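Local coordinates for protein actinorhodin polyketide putative beta-ketoacyl synthase 2 (Streptomyces coelicolor A3, PDB 1TQY) that probably serves as the chain length factor of the actinorhodin polyketide synthase, a ketosynthase-like protein that works in antibiotic biosynthesis, at residues D200-G203 and W204-I208. Residues are numbered along the deposited sequence; the frame is centred on the assembly and turned at random.
Sequences DPWG and WVSQI
Asp200 to Gln207 make a local contact within one helix: Asp200 caps the short helix 201-208, which follows strand 189-196, and successive turns meet through i to i+4 bonds. The helical series starts with Trp204 N to Asp200 O at 2.8 Å and continues with Val205 N to Pro201 O. At the cap, Asp200 OD1 accepts from Gly203 N at 3.0 Å, met from above the carboxylate plane, and it is also held by His121. Two carbonyls then take a side-chain donor besides the backbone one. Trp202 O receives Ser206 N almost end-on, while Ser206 OG, set beside its own backbone N by a chi1 of -71°, folds back over the carbonyl plane to bond the same oxygen at 2.8 Å. Ser206 OG also lies 3.5 Å from Trp202 CD1, and Val205 CG1 sits at the edge of the indole. Gly203 O is approached from opposite faces by Gln207 N, at 3.0 Å, and by Gln207 NE2, at 3.2 Å and 70° out of the carbonyl plane; Gln207 OE1 turns to Tyr342. The Trp202 ring meets Phe117, Phe124 and an aromatic side chain of the partner protein, whereas Trp204 NE1 bonds Ala53 O. An Asp N-cap with proline in the first turn is a classic helix start, here placed in the thiolase-fold N-terminal half where the helix packs against the partner subunit.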
loop_
_atom_site.group_PDB
_atom_site.type_symbol
_atom_site.label_atom_id
_atom_site.label_comp_id
_atom_site.label_asym_id
_atom_site.label_seq_id
_atom_site.Cartn_x
_atom_site.Cartn_y
_atom_site.Cartn_z
ATOM N N ASP B 200 -20.080 7.398 -3.502
ATOM C CA ASP B 200 -20.354 8.790 -3.807
ATOM C C ASP B 200 -20.489 8.748 -5.322
ATOM O O ASP B 200 -20.088 7.766 -5.946
ATOM C CB ASP B 200 -19.180 9.682 -3.425
ATOM C CG ASP B 200 -17.959 9.399 -4.256
ATOM O OD1 ASP B 200 -17.637 10.196 -5.164
ATOM O OD2 ASP B 200 -17.317 8.355 -4.005
ATOM N N PRO B 201 -21.041 9.802 -5.936
ATOM C CA PRO B 201 -21.190 9.790 -7.394
ATOM C C PRO B 201 -19.912 9.473 -8.188
ATOM O O PRO B 201 -19.952 8.671 -9.114
ATOM C CB PRO B 201 -21.723 11.184 -7.693
ATOM C CG PRO B 201 -22.480 11.542 -6.431
ATOM C CD PRO B 201 -21.555 11.063 -5.359
ATOM N N TRP B 202 -18.789 10.101 -7.838
ATOM C CA TRP B 202 -17.537 9.867 -8.565
ATOM C C TRP B 202 -17.028 8.448 -8.341
ATOM O O TRP B 202 -16.687 7.741 -9.299
ATOM C CB TRP B 202 -16.476 10.892 -8.142
ATOM C CG TRP B 202 -15.256 10.956 -9.056
ATOM C CD1 TRP B 202 -15.105 10.373 -10.291
ATOM C CD2 TRP B 202 -14.032 11.656 -8.790
ATOM N NE1 TRP B 202 -13.861 10.667 -10.804
ATOM C CE2 TRP B 202 -13.180 11.449 -9.904
ATOM C CE3 TRP B 202 -13.569 12.436 -7.716
ATOM C CZ2 TRP B 202 -11.890 11.996 -9.977
ATOM C CZ3 TRP B 202 -12.273 12.984 -7.793
ATOM C CH2 TRP B 202 -11.458 12.755 -8.918
ATOM N N GLY B 203 -16.991 8.027 -7.077
ATOM C CA GLY B 203 -16.548 6.676 -6.772
ATOM C C GLY B 203 -17.418 5.655 -7.499
ATOM O O GLY B 203 -16.936 4.623 -7.959
ATOM N N TRP B 204 -18.705 5.962 -7.620
ATOM C CA TRP B 204 -19.657 5.071 -8.280
ATOM C C TRP B 204 -19.376 4.929 -9.781
ATOM O O TRP B 204 -19.281 3.817 -10.324
ATOM C CB TRP B 204 -21.077 5.606 -8.087
ATOM C CG TRP B 204 -22.133 4.632 -8.521
ATOM C CD1 TRP B 204 -23.007 4.772 -9.562
ATOM C CD2 TRP B 204 -22.381 3.341 -7.953
ATOM N NE1 TRP B 204 -23.784 3.641 -9.681
ATOM C CE2 TRP B 204 -23.422 2.746 -8.706
ATOM C CE3 TRP B 204 -21.825 2.627 -6.881
ATOM C CZ2 TRP B 204 -23.917 1.471 -8.424
ATOM C CZ3 TRP B 204 -22.322 1.355 -6.601
ATOM C CH2 TRP B 204 -23.359 0.794 -7.375
ATOM N N VAL B 205 -19.247 6.074 -10.434
ATOM C CA VAL B 205 -18.983 6.156 -11.855
ATOM C C VAL B 205 -17.623 5.511 -12.146
ATOM O O VAL B 205 -17.442 4.856 -13.172
ATOM C CB VAL B 205 -19.087 7.682 -12.268
ATOM C CG1 VAL B 205 -17.825 8.195 -12.917
ATOM C CG2 VAL B 205 -20.301 7.895 -13.133
ATOM N N SER B 206 -16.683 5.673 -11.215
ATOM C CA SER B 206 -15.344 5.103 -11.348
ATOM C C SER B 206 -15.440 3.571 -11.361
ATOM O O SER B 206 -14.813 2.902 -12.187
ATOM C CB SER B 206 -14.454 5.579 -10.185
ATOM O OG SER B 206 -14.144 6.969 -10.320
ATOM N N GLN B 207 -16.249 3.020 -10.457
ATOM C CA GLN B 207 -16.432 1.577 -10.380
ATOM C C GLN B 207 -17.109 1.086 -11.649
ATOM O O GLN B 207 -16.757 0.031 -12.189
ATOM C CB GLN B 207 -17.253 1.216 -9.130
ATOM C CG GLN B 207 -16.522 1.559 -7.833
ATOM C CD GLN B 207 -17.318 1.263 -6.570
ATOM O OE1 GLN B 207 -17.507 0.111 -6.180
ATOM N NE2 GLN B 207 -17.796 2.320 -5.927
ATOM N N ILE B 208 -18.066 1.859 -12.143
ATOM C CA ILE B 208 -18.744 1.470 -13.376
ATOM C C ILE B 208 -17.723 1.377 -14.519
ATOM O O ILE B 208 -17.881 0.563 -15.426
ATOM C CB ILE B 208 -19.859 2.466 -13.757
ATOM C CG1 ILE B 208 -21.036 2.322 -12.772
ATOM C CG2 ILE B 208 -20.353 2.181 -15.177
ATOM C CD1 ILE B 208 -22.265 3.109 -13.187
#